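Long-range contacts in uncharacterized protein Atu1656/AGR_C_3050 (Agrobacterium tumefaciens, PDB 2OJH), which is of unknown function but folds as a six-bladed beta-propeller of the TolB family and may, like other propellers, act as a binding scaffold: residues A46-P51 and N275-P281; D89-P94 and Y132-P138; D176-P182 and W220-P226; G184-F189 and W200-V204. Residue numbers count along the deposited sequence, not the author numbering.

Interaction 1: residues A46-P51 and N275-P281; sequences APNWSP and NSPNWSP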
# COMPACT_ATOMS: atom_id res chain seq x y z
N ALA A 46 -5.90 -4.07 -3.75
CA ALA A 46 -4.88 -3.02 -3.47
C ALA A 46 -4.92 -1.76 -4.34
O ALA A 46 -3.97 -1.45 -5.11
CB ALA A 46 -3.45 -3.65 -3.43
N PRO A 47 -6.02 -1.00 -4.24
CA PRO A 47 -6.15 0.18 -5.11
C PRO A 47 -5.19 1.34 -4.72
O PRO A 47 -5.01 1.63 -3.53
CB PRO A 47 -7.62 0.60 -4.90
CG PRO A 47 -7.95 0.13 -3.51
CD PRO A 47 -7.19 -1.17 -3.36
N ASN A 48 -4.58 1.95 -5.75
CA ASN A 48 -4.03 3.31 -5.67
C ASN A 48 -5.03 4.28 -6.29
O ASN A 48 -5.89 3.87 -7.09
CB ASN A 48 -2.77 3.47 -6.57
CG ASN A 48 -1.67 2.49 -6.27
OD1 ASN A 48 -1.20 1.80 -7.17
ND2 ASN A 48 -1.23 2.41 -5.01
N TRP A 49 -4.90 5.56 -5.97
CA TRP A 49 -5.77 6.58 -6.53
C TRP A 49 -4.90 7.55 -7.28
O TRP A 49 -3.95 8.08 -6.70
CB TRP A 49 -6.49 7.30 -5.39
CG TRP A 49 -7.77 8.03 -5.78
CD1 TRP A 49 -7.98 8.85 -6.88
CD2 TRP A 49 -8.99 8.05 -5.02
NE1 TRP A 49 -9.27 9.38 -6.83
CE2 TRP A 49 -9.90 8.90 -5.70
CE3 TRP A 49 -9.38 7.44 -3.81
CZ2 TRP A 49 -11.20 9.13 -5.21
CZ3 TRP A 49 -10.68 7.67 -3.34
CH2 TRP A 49 -11.57 8.52 -4.04
N SER A 50 -5.21 7.78 -8.55
CA SER A 50 -4.40 8.63 -9.40
C SER A 50 -4.31 10.06 -8.87
O SER A 50 -5.27 10.57 -8.28
CB SER A 50 -4.94 8.61 -10.82
OG SER A 50 -6.07 9.44 -11.00
N PRO A 51 -3.14 10.70 -9.04
CA PRO A 51 -2.97 12.05 -8.50
C PRO A 51 -3.86 13.10 -9.14
O PRO A 51 -4.08 14.13 -8.52
CB PRO A 51 -1.49 12.37 -8.78
CG PRO A 51 -0.86 11.11 -9.05
CD PRO A 51 -1.90 10.20 -9.64
N ASN A 275 -3.31 -2.83 0.36
CA ASN A 275 -1.86 -3.01 0.59
C ASN A 275 -1.07 -1.76 0.27
O ASN A 275 -0.06 -1.47 0.94
CB ASN A 275 -1.27 -4.17 -0.22
CG ASN A 275 -1.88 -5.46 0.13
OD1 ASN A 275 -2.99 -5.76 -0.31
ND2 ASN A 275 -1.19 -6.25 0.96
N SER A 276 -1.50 -1.05 -0.76
CA SER A 276 -0.71 0.03 -1.33
C SER A 276 -1.35 1.41 -1.04
O SER A 276 -2.53 1.47 -0.64
CB SER A 276 -0.59 -0.18 -2.84
OG SER A 276 0.29 -1.25 -3.11
N PRO A 277 -0.58 2.50 -1.20
CA PRO A 277 -1.10 3.84 -0.86
C PRO A 277 -2.43 4.13 -1.53
O PRO A 277 -2.53 4.09 -2.77
CB PRO A 277 -0.01 4.79 -1.34
CG PRO A 277 1.26 3.99 -1.33
CD PRO A 277 0.83 2.56 -1.66
N ASN A 278 -3.48 4.34 -0.73
CA ASN A 278 -4.86 4.36 -1.29
C ASN A 278 -5.70 5.68 -1.21
O ASN A 278 -6.91 5.66 -1.43
CB ASN A 278 -5.64 3.24 -0.63
CG ASN A 278 -5.69 3.40 0.86
OD1 ASN A 278 -4.80 4.01 1.46
ND2 ASN A 278 -6.75 2.89 1.47
N TRP A 279 -5.07 6.81 -0.88
CA TRP A 279 -5.82 8.04 -0.62
C TRP A 279 -6.04 8.76 -1.92
O TRP A 279 -5.14 8.81 -2.79
CB TRP A 279 -5.04 8.97 0.33
CG TRP A 279 -5.06 8.54 1.79
CD1 TRP A 279 -4.14 7.77 2.44
CD2 TRP A 279 -6.08 8.85 2.74
NE1 TRP A 279 -4.52 7.59 3.77
CE2 TRP A 279 -5.70 8.27 3.97
CE3 TRP A 279 -7.26 9.60 2.68
CZ2 TRP A 279 -6.50 8.39 5.12
CZ3 TRP A 279 -8.04 9.73 3.82
CH2 TRP A 279 -7.66 9.12 5.01
N SER A 280 -7.23 9.34 -2.05
CA SER A 280 -7.47 10.40 -3.03
C SER A 280 -6.46 11.53 -2.81
O SER A 280 -6.03 11.78 -1.67
CB SER A 280 -8.88 10.95 -2.80
OG SER A 280 -9.07 12.10 -3.58
N PRO A 281 -6.09 12.24 -3.89
CA PRO A 281 -5.15 13.34 -3.72
C PRO A 281 -5.70 14.45 -2.82
O PRO A 281 -4.91 15.20 -2.26
CB PRO A 281 -4.94 13.85 -5.16
CG PRO A 281 -6.11 13.39 -5.91
CD PRO A 281 -6.52 12.08 -5.29
O HOH W 1 -4.24 -0.23 -1.62
O HOH W 2 -3.39 6.64 -3.87
O HOH W 3 -3.42 10.26 -5.05

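Interaction 2: residues D89-P94 and Y132-P138; sequences DHGISP and YWHGWSP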
# COMPACT_ATOMS: atom_id res chain seq x y z
N ASP A 89 1.70 -4.69 -4.38
CA ASP A 89 2.53 -3.59 -3.87
C ASP A 89 2.97 -2.77 -5.05
O ASP A 89 3.87 -3.17 -5.79
CB ASP A 89 3.74 -4.16 -3.12
CG ASP A 89 3.37 -5.10 -2.00
OD1 ASP A 89 2.41 -4.85 -1.22
OD2 ASP A 89 4.09 -6.11 -1.83
N HIS A 90 2.32 -1.62 -5.24
CA HIS A 90 2.50 -0.83 -6.46
C HIS A 90 2.04 0.58 -6.17
O HIS A 90 1.37 0.82 -5.18
CB HIS A 90 1.72 -1.42 -7.66
CG HIS A 90 0.29 -1.79 -7.35
ND1 HIS A 90 -0.72 -0.86 -7.26
CD2 HIS A 90 -0.30 -3.00 -7.14
CE1 HIS A 90 -1.86 -1.46 -6.98
NE2 HIS A 90 -1.64 -2.76 -6.91
N GLY A 91 2.34 1.54 -7.02
CA GLY A 91 1.93 2.89 -6.68
C GLY A 91 2.15 3.79 -7.86
O GLY A 91 2.60 3.33 -8.91
N ILE A 92 1.77 5.05 -7.68
CA ILE A 92 1.78 6.05 -8.77
C ILE A 92 2.58 7.25 -8.26
O ILE A 92 2.47 7.63 -7.06
CB ILE A 92 0.34 6.47 -9.15
CG1 ILE A 92 -0.57 5.26 -9.46
CG2 ILE A 92 0.33 7.42 -10.33
CD1 ILE A 92 -2.04 5.67 -9.72
N SER A 93 3.43 7.81 -9.11
CA SER A 93 4.30 8.91 -8.72
C SER A 93 3.45 10.16 -8.53
O SER A 93 2.39 10.28 -9.15
CB SER A 93 5.35 9.17 -9.80
OG SER A 93 4.68 9.58 -10.97
N PRO A 94 3.91 11.11 -7.69
CA PRO A 94 3.08 12.27 -7.38
C PRO A 94 2.70 13.06 -8.63
O PRO A 94 1.59 13.61 -8.71
CB PRO A 94 3.98 13.10 -6.46
CG PRO A 94 4.89 12.09 -5.80
CD PRO A 94 5.20 11.14 -6.97
N TYR A 132 9.56 -5.25 -1.91
CA TYR A 132 8.11 -5.00 -2.09
C TYR A 132 7.82 -3.49 -2.05
O TYR A 132 7.96 -2.87 -1.01
CB TYR A 132 7.32 -5.74 -1.02
CG TYR A 132 7.61 -7.22 -1.02
CD1 TYR A 132 6.87 -8.10 -1.84
CD2 TYR A 132 8.63 -7.75 -0.23
CE1 TYR A 132 7.14 -9.48 -1.84
CE2 TYR A 132 8.92 -9.10 -0.26
CZ TYR A 132 8.16 -9.95 -1.06
OH TYR A 132 8.45 -11.30 -1.05
N TRP A 133 7.46 -2.91 -3.18
CA TRP A 133 7.24 -1.46 -3.27
C TRP A 133 6.05 -0.98 -2.40
O TRP A 133 4.96 -1.57 -2.44
CB TRP A 133 7.01 -1.06 -4.72
CG TRP A 133 7.06 0.44 -4.85
CD1 TRP A 133 8.14 1.19 -5.19
CD2 TRP A 133 6.00 1.36 -4.54
NE1 TRP A 133 7.81 2.53 -5.18
CE2 TRP A 133 6.50 2.66 -4.78
CE3 TRP A 133 4.67 1.22 -4.17
CZ2 TRP A 133 5.71 3.80 -4.58
CZ3 TRP A 133 3.90 2.36 -3.95
CH2 TRP A 133 4.42 3.62 -4.16
N HIS A 134 6.25 0.11 -1.64
CA HIS A 134 5.23 0.52 -0.66
C HIS A 134 4.90 2.02 -0.54
O HIS A 134 3.81 2.34 -0.06
CB HIS A 134 5.49 -0.09 0.69
CG HIS A 134 4.88 -1.45 0.87
ND1 HIS A 134 3.52 -1.64 1.08
CD2 HIS A 134 5.44 -2.69 0.88
CE1 HIS A 134 3.28 -2.94 1.19
NE2 HIS A 134 4.42 -3.59 1.06
N GLY A 135 5.75 2.93 -1.01
CA GLY A 135 5.41 4.38 -0.97
C GLY A 135 6.35 5.25 -1.80
O GLY A 135 7.56 4.95 -1.87
N TRP A 136 5.82 6.30 -2.41
CA TRP A 136 6.63 7.27 -3.16
C TRP A 136 6.84 8.53 -2.31
O TRP A 136 5.89 9.03 -1.72
CB TRP A 136 5.94 7.67 -4.47
CG TRP A 136 6.87 7.85 -5.64
CD1 TRP A 136 7.90 8.73 -5.75
CD2 TRP A 136 6.81 7.14 -6.88
NE1 TRP A 136 8.51 8.60 -6.99
CE2 TRP A 136 7.86 7.62 -7.69
CE3 TRP A 136 5.98 6.13 -7.38
CZ2 TRP A 136 8.08 7.14 -8.98
CZ3 TRP A 136 6.20 5.64 -8.67
CH2 TRP A 136 7.25 6.14 -9.45
N SER A 137 8.07 9.05 -2.28
CA SER A 137 8.36 10.26 -1.51
C SER A 137 7.54 11.43 -2.07
O SER A 137 7.32 11.51 -3.29
CB SER A 137 9.87 10.57 -1.50
OG SER A 137 10.29 11.08 -2.74
N PRO A 138 7.05 12.32 -1.18
CA PRO A 138 6.29 13.48 -1.65
C PRO A 138 6.97 14.26 -2.78
O PRO A 138 6.28 14.72 -3.69
CB PRO A 138 6.17 14.33 -0.38
CG PRO A 138 6.11 13.30 0.71
CD PRO A 138 7.13 12.29 0.28

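Interaction 3: residues D176-P182 and W220-P226; sequences DGPDYSP and WFPHPSP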
# COMPACT_ATOMS: atom_id res chain seq x y z
N ASP A 176 7.52 -3.95 7.90
CA ASP A 176 6.84 -4.08 6.62
C ASP A 176 5.98 -2.85 6.34
O ASP A 176 5.81 -1.97 7.20
CB ASP A 176 5.97 -5.33 6.66
CG ASP A 176 5.67 -5.90 5.28
OD1 ASP A 176 5.79 -5.20 4.26
OD2 ASP A 176 5.30 -7.08 5.25
N GLY A 177 5.47 -2.78 5.10
CA GLY A 177 4.48 -1.75 4.72
C GLY A 177 4.80 -0.29 5.00
O GLY A 177 4.00 0.39 5.66
N PRO A 178 5.94 0.22 4.46
CA PRO A 178 6.31 1.62 4.64
C PRO A 178 5.57 2.59 3.72
O PRO A 178 5.41 2.32 2.51
CB PRO A 178 7.81 1.64 4.30
CG PRO A 178 8.01 0.48 3.40
CD PRO A 178 6.96 -0.53 3.69
N ASP A 179 5.19 3.75 4.25
CA ASP A 179 4.55 4.77 3.40
C ASP A 179 4.90 6.14 4.02
O ASP A 179 4.96 6.27 5.23
CB ASP A 179 3.04 4.51 3.38
CG ASP A 179 2.28 5.29 2.32
OD1 ASP A 179 2.91 6.04 1.55
OD2 ASP A 179 1.04 5.13 2.25
N TYR A 180 5.17 7.14 3.19
CA TYR A 180 5.60 8.44 3.70
C TYR A 180 4.49 9.29 4.30
O TYR A 180 3.34 9.26 3.83
CB TYR A 180 6.19 9.27 2.57
CG TYR A 180 7.48 8.76 2.00
CD1 TYR A 180 7.50 7.72 1.06
CD2 TYR A 180 8.70 9.31 2.39
CE1 TYR A 180 8.71 7.27 0.51
CE2 TYR A 180 9.89 8.86 1.86
CZ TYR A 180 9.89 7.85 0.92
OH TYR A 180 11.11 7.43 0.39
N SER A 181 4.83 10.10 5.30
CA SER A 181 3.97 11.22 5.68
C SER A 181 4.08 12.28 4.56
O SER A 181 5.13 12.36 3.91
CB SER A 181 4.39 11.80 7.03
OG SER A 181 5.73 12.29 6.99
N PRO A 182 3.02 13.09 4.34
CA PRO A 182 3.07 14.08 3.24
C PRO A 182 4.09 15.22 3.44
O PRO A 182 4.48 15.86 2.46
CB PRO A 182 1.65 14.66 3.21
CG PRO A 182 1.06 14.36 4.54
CD PRO A 182 1.73 13.13 5.06
N TRP A 220 -1.78 -3.16 10.31
CA TRP A 220 -1.11 -3.43 9.06
C TRP A 220 -1.44 -2.32 8.05
O TRP A 220 -2.45 -1.62 8.18
CB TRP A 220 -1.62 -4.78 8.51
CG TRP A 220 -0.92 -6.02 9.08
CD1 TRP A 220 -1.24 -6.73 10.22
CD2 TRP A 220 0.20 -6.67 8.50
NE1 TRP A 220 -0.35 -7.80 10.37
CE2 TRP A 220 0.55 -7.75 9.32
CE3 TRP A 220 0.98 -6.40 7.35
CZ2 TRP A 220 1.63 -8.58 9.02
CZ3 TRP A 220 2.06 -7.23 7.07
CH2 TRP A 220 2.36 -8.31 7.89
N PHE A 221 -0.61 -2.17 7.04
CA PHE A 221 -0.94 -1.27 5.95
C PHE A 221 -1.19 0.20 6.34
O PHE A 221 -2.21 0.78 5.91
CB PHE A 221 -2.15 -1.79 5.14
CG PHE A 221 -2.22 -3.29 5.01
CD1 PHE A 221 -1.20 -4.01 4.36
CD2 PHE A 221 -3.32 -3.98 5.53
CE1 PHE A 221 -1.25 -5.43 4.28
CE2 PHE A 221 -3.39 -5.39 5.45
CZ PHE A 221 -2.36 -6.12 4.82
N PRO A 222 -0.28 0.85 7.10
CA PRO A 222 -0.49 2.30 7.35
C PRO A 222 -0.35 3.18 6.10
O PRO A 222 0.65 3.06 5.34
CB PRO A 222 0.56 2.62 8.44
CG PRO A 222 1.67 1.60 8.20
CD PRO A 222 0.92 0.34 7.81
N HIS A 223 -1.37 4.01 5.85
CA HIS A 223 -1.30 5.04 4.84
C HIS A 223 -1.65 6.41 5.42
O HIS A 223 -2.80 6.67 5.73
CB HIS A 223 -2.18 4.67 3.63
CG HIS A 223 -1.90 3.29 3.10
ND1 HIS A 223 -0.69 2.96 2.53
CD2 HIS A 223 -2.65 2.16 3.09
CE1 HIS A 223 -0.73 1.69 2.14
NE2 HIS A 223 -1.91 1.19 2.46
N PRO A 224 -0.63 7.26 5.63
CA PRO A 224 -0.86 8.66 5.93
C PRO A 224 -1.62 9.40 4.81
O PRO A 224 -1.28 9.28 3.62
CB PRO A 224 0.54 9.22 6.11
CG PRO A 224 1.42 8.06 6.40
CD PRO A 224 0.80 6.91 5.64
N SER A 225 -2.64 10.15 5.20
CA SER A 225 -3.43 10.96 4.27
C SER A 225 -2.56 12.09 3.69
O SER A 225 -1.77 12.69 4.43
CB SER A 225 -4.63 11.55 5.00
OG SER A 225 -5.29 12.55 4.24
N PRO A 226 -2.72 12.40 2.39
CA PRO A 226 -1.99 13.56 1.85
C PRO A 226 -2.32 14.90 2.55
O PRO A 226 -1.58 15.89 2.39
CB PRO A 226 -2.42 13.62 0.39
CG PRO A 226 -3.48 12.62 0.21
CD PRO A 226 -3.52 11.70 1.36
O HOH W 4 1.86 0.99 3.99
O HOH W 5 -0.69 7.14 1.73

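Interaction 4: residues G184-F189 and W200-V204; sequences GRWIYF and WRVRV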
# COMPACT_ATOMS: atom_id res chain seq x y z
N GLY A 184 7.02 14.58 4.34
CA GLY A 184 8.22 13.91 3.91
C GLY A 184 9.26 13.72 5.00
O GLY A 184 10.40 13.40 4.70
N ARG A 185 8.87 13.93 6.25
CA ARG A 185 9.78 13.78 7.37
C ARG A 185 9.79 12.36 7.93
O ARG A 185 10.78 11.92 8.55
CB ARG A 185 9.45 14.78 8.49
CG ARG A 185 9.67 16.28 8.11
CD ARG A 185 9.83 17.21 9.35
NE ARG A 185 9.06 16.78 10.53
CZ ARG A 185 9.60 16.37 11.69
NH1 ARG A 185 8.81 16.00 12.70
NH2 ARG A 185 10.92 16.32 11.85
N TRP A 186 8.69 11.64 7.73
CA TRP A 186 8.51 10.31 8.32
C TRP A 186 8.09 9.26 7.31
O TRP A 186 7.43 9.57 6.31
CB TRP A 186 7.44 10.36 9.42
CG TRP A 186 7.76 11.22 10.60
CD1 TRP A 186 7.37 12.51 10.80
CD2 TRP A 186 8.51 10.84 11.76
NE1 TRP A 186 7.85 12.97 12.01
CE2 TRP A 186 8.55 11.96 12.62
CE3 TRP A 186 9.15 9.66 12.16
CZ2 TRP A 186 9.20 11.93 13.86
CZ3 TRP A 186 9.81 9.63 13.39
CH2 TRP A 186 9.82 10.77 14.22
N ILE A 187 8.43 8.01 7.61
CA ILE A 187 7.88 6.85 6.91
C ILE A 187 7.16 6.04 8.00
O ILE A 187 7.79 5.68 8.99
CB ILE A 187 8.99 6.03 6.24
CG1 ILE A 187 9.55 6.77 5.00
CG2 ILE A 187 8.48 4.61 5.86
CD1 ILE A 187 10.94 6.32 4.60
N TYR A 188 5.86 5.77 7.82
CA TYR A 188 5.09 4.94 8.75
C TYR A 188 5.16 3.51 8.22
O TYR A 188 5.20 3.28 6.98
CB TYR A 188 3.62 5.40 8.81
CG TYR A 188 3.38 6.68 9.60
CD1 TYR A 188 3.87 7.92 9.17
CD2 TYR A 188 2.67 6.64 10.82
CE1 TYR A 188 3.66 9.10 9.95
CE2 TYR A 188 2.45 7.80 11.57
CZ TYR A 188 2.94 9.01 11.13
OH TYR A 188 2.71 10.11 11.89
N PHE A 189 5.20 2.55 9.14
CA PHE A 189 5.36 1.14 8.78
C PHE A 189 4.85 0.31 9.95
O PHE A 189 4.41 0.87 10.97
CB PHE A 189 6.83 0.84 8.42
CG PHE A 189 7.79 0.94 9.60
CD1 PHE A 189 8.30 2.17 10.02
CD2 PHE A 189 8.17 -0.21 10.29
CE1 PHE A 189 9.15 2.26 11.11
CE2 PHE A 189 9.04 -0.14 11.39
CZ PHE A 189 9.53 1.11 11.81
N TRP A 200 4.58 1.83 13.60
CA TRP A 200 5.75 2.60 14.01
C TRP A 200 6.02 3.64 12.93
O TRP A 200 5.45 3.58 11.83
CB TRP A 200 6.97 1.68 14.17
CG TRP A 200 6.93 0.78 15.42
CD1 TRP A 200 6.14 -0.31 15.63
CD2 TRP A 200 7.73 0.92 16.58
NE1 TRP A 200 6.39 -0.87 16.87
CE2 TRP A 200 7.36 -0.13 17.48
CE3 TRP A 200 8.72 1.83 16.97
CZ2 TRP A 200 7.95 -0.28 18.72
CZ3 TRP A 200 9.30 1.68 18.22
CH2 TRP A 200 8.92 0.63 19.08
N ARG A 201 6.84 4.63 13.26
CA ARG A 201 7.34 5.53 12.24
C ARG A 201 8.84 5.80 12.41
O ARG A 201 9.32 5.88 13.51
CB ARG A 201 6.52 6.83 12.18
CG ARG A 201 6.61 7.70 13.42
CD ARG A 201 5.86 9.01 13.19
NE ARG A 201 6.15 9.98 14.24
CZ ARG A 201 5.62 11.19 14.32
NH1 ARG A 201 5.96 11.99 15.33
NH2 ARG A 201 4.74 11.61 13.41
N VAL A 202 9.55 5.91 11.28
CA VAL A 202 10.98 6.19 11.29
C VAL A 202 11.24 7.48 10.50
O VAL A 202 10.55 7.73 9.50
CB VAL A 202 11.82 4.99 10.72
CG1 VAL A 202 11.47 4.69 9.24
CG2 VAL A 202 13.32 5.22 10.91
N ARG A 203 12.21 8.28 10.92
CA ARG A 203 12.56 9.48 10.13
C ARG A 203 13.13 9.06 8.78
O ARG A 203 13.79 8.02 8.69
CB ARG A 203 13.61 10.33 10.86
CG ARG A 203 13.18 10.96 12.18
CD ARG A 203 12.11 12.02 12.01
NE ARG A 203 12.26 12.82 10.80
CZ ARG A 203 13.11 13.83 10.67
NH1 ARG A 203 13.16 14.49 9.52
NH2 ARG A 203 13.89 14.18 11.68
N VAL A 204 12.91 9.86 7.74
CA VAL A 204 13.42 9.46 6.42
C VAL A 204 14.94 9.33 6.43
O VAL A 204 15.49 8.56 5.65
CB VAL A 204 12.92 10.34 5.22
CG1 VAL A 204 11.41 10.35 5.15
CG2 VAL A 204 13.44 11.73 5.30

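Interaction 1: residues A46-P51 and N275-P281
The indole of Trp49 lies flat over the backbone and side chains of Ser280 and Pro281: Ser280 CB sits 3.5 Å above the centroid of the Trp49 six-membered ring, and Pro281 CD is 4.2 Å from that of the five-membered ring, two CH-pi contacts over the same face. This is a blade-to-blade seam of the beta-propeller. The inner strand of one blade, running on into Ser50 and Pro51, lies beside the matching Asn-Trp-Ser-Pro of the last blade, their end-to-end directions only 18° apart. The two segments are not joined by backbone hydrogen bonds. Water fills the gap instead: water 1 donates to Pro47 O (2.8 Å) and Ser276 O (2.6 Å), while water 3 joins Trp49 O to Trp279 O. Outside the pair, Trp49 NE1 is tied to Gly53 O and Ser50 OG to Asp52, so the indole and the serine hydroxyl are anchored in the turn that follows their own strand. Asn48 makes the direct polar link. Its OD1 is bonded to His90 in the next blade, and its ND2 donates to Pro277 O at 3.1 Å, almost linearly, with Asn48 CA also 3.4 Å from that same Pro277 O.

Interaction 2: residues D89-P94 and Y132-P138
Ring contacts dominate here, at the seam between two neighbouring propeller blades. Trp136 turns its indole under the end of the other segment: Ser93 CB stands 3.5 Å from the centroid of the Trp136 six-membered ring and Pro94 CD 4.0 Å from that of the five-membered ring, both CH-pi contacts over the face. Trp136 NE1 is fixed by Gly140 O. A second indole, Trp133, reaches the backbone, with its CZ3 3.4 Å from Gly91 CA and 3.2 Å from His90 O. Gly91 fits this space because it lacks a side chain; a CB there would fall 2.2 Å from Trp133 CH2.

Polar groups come close without bonding, and no hydrogen bond crosses between the segments. Asp89 CB lies over the face of the His134 ring, and Asp89 OD1 is 3.3 Å from His134 NE2, but at a poor angle. Trp133 O, only 2.9 Å from Asp89 CB, is buried with no polar partner.

In the surroundings, His134 and Gly135 both face Thr144 of strand 142-149 in a classic beta bulge. Strand 91-92 is backed by strand 98-103 of its own blade, where Ala100 touches both indoles. Beyond, Ile92 packs on Pro51 of the preceding blade, while His134 and Ser137 lean on strand 175-180 of the following one.

Interaction 3: residues D176-P182 and W220-P226
A buried histidine-carboxylate pair spans two strands that otherwise share no direct hydrogen bond: His223 ND1 donates to Asp179 OD2 at 2.8 Å. Strands 176-180 and 220-224 run nearly parallel, 2° apart, but their axes come no closer than 6.4 Å, and water occupies the space between. Water 4 lies 2.8 Å from both Gly177 O and Pro222 O; water 5 donates to Asp179 OD2 (2.7 Å) and Pro224 O (2.9 Å), giving the carboxylate a second partner. His223 NE2 is engaged by Met274 O, so both ring nitrogens are used. Gly177 and Phe221, nearest neighbours across the seam, share the same positive-phi conformation. Toward the far end proline rings pack against backbone carbonyls, Pro224 CG on Tyr180 O (3.4 Å) and Pro182 CG on Ser225 O (3.3 Å); the apolar contact is Pro182 CD to Pro224 CB, 4.2 Å. Side chains and water do the bridging here; inner strands of successive blades set side by side round a central axis are characteristic of a beta-propeller.

Interaction 4: residues G184-F189 and W200-V204
Backbone hydrogen bonds knit strands 186-191 and 198-203 into an antiparallel hairpin within one propeller blade. Ile187 N donates to Val202 O and Val202 N to Ile187 O, both at 2.9 Å; Phe189 N donates to Trp200 O (2.9 Å) and Trp200 N to Phe189 O (2.8 Å). Where the pairing ends, Arg185 O takes two donors, Val204 N at 3.1 Å and Arg203 NE at 2.8 Å. Arg201 NH2 donates to Tyr188 OH (2.9 Å), a hydroxyl also bonded to Met256 O, while Arg201 NH1 forms a salt bridge with Glu210. That guanidinium lies flat on Trp186, planes at 8° and centres 3.7 Å apart. Arg203 CD covers the opposite face, 3.3 Å from the centroid of the Trp186 six-membered ring. The face bearing Ile187 and Phe189 is apolar, Phe189 CZ meeting Trp200 CB at 3.5 Å. Arg201 thus has its charge balanced by Glu210 and its flat face covered by the Trp186 indole, whereas Arg185 NH2 and Arg203 NH2, 3.7 Å apart, bring like charges together.

Overall arrangement
Interactions 1, 2 and 3 are three seams between adjacent blades, gathered round the propeller axis with centres 9 to 11 Å apart. Interaction 4 lies farther out, inside a single blade, its centre about 18, 14 and 8 Å from those of interactions 1, 2 and 3: it joins strands 186-191 and 198-203, and the first of these pairs with strand 175-180 of interaction 3. Along the chain, interaction 2 closes before interaction 3 opens, interaction 4 falls between the two segments of interaction 3, and interaction 1 spans them all, bringing the last blade back against an early one. His90 and His223 carry polar links from interaction 1 into interactions 2 and 3, so the three seams form one connected network near the axis.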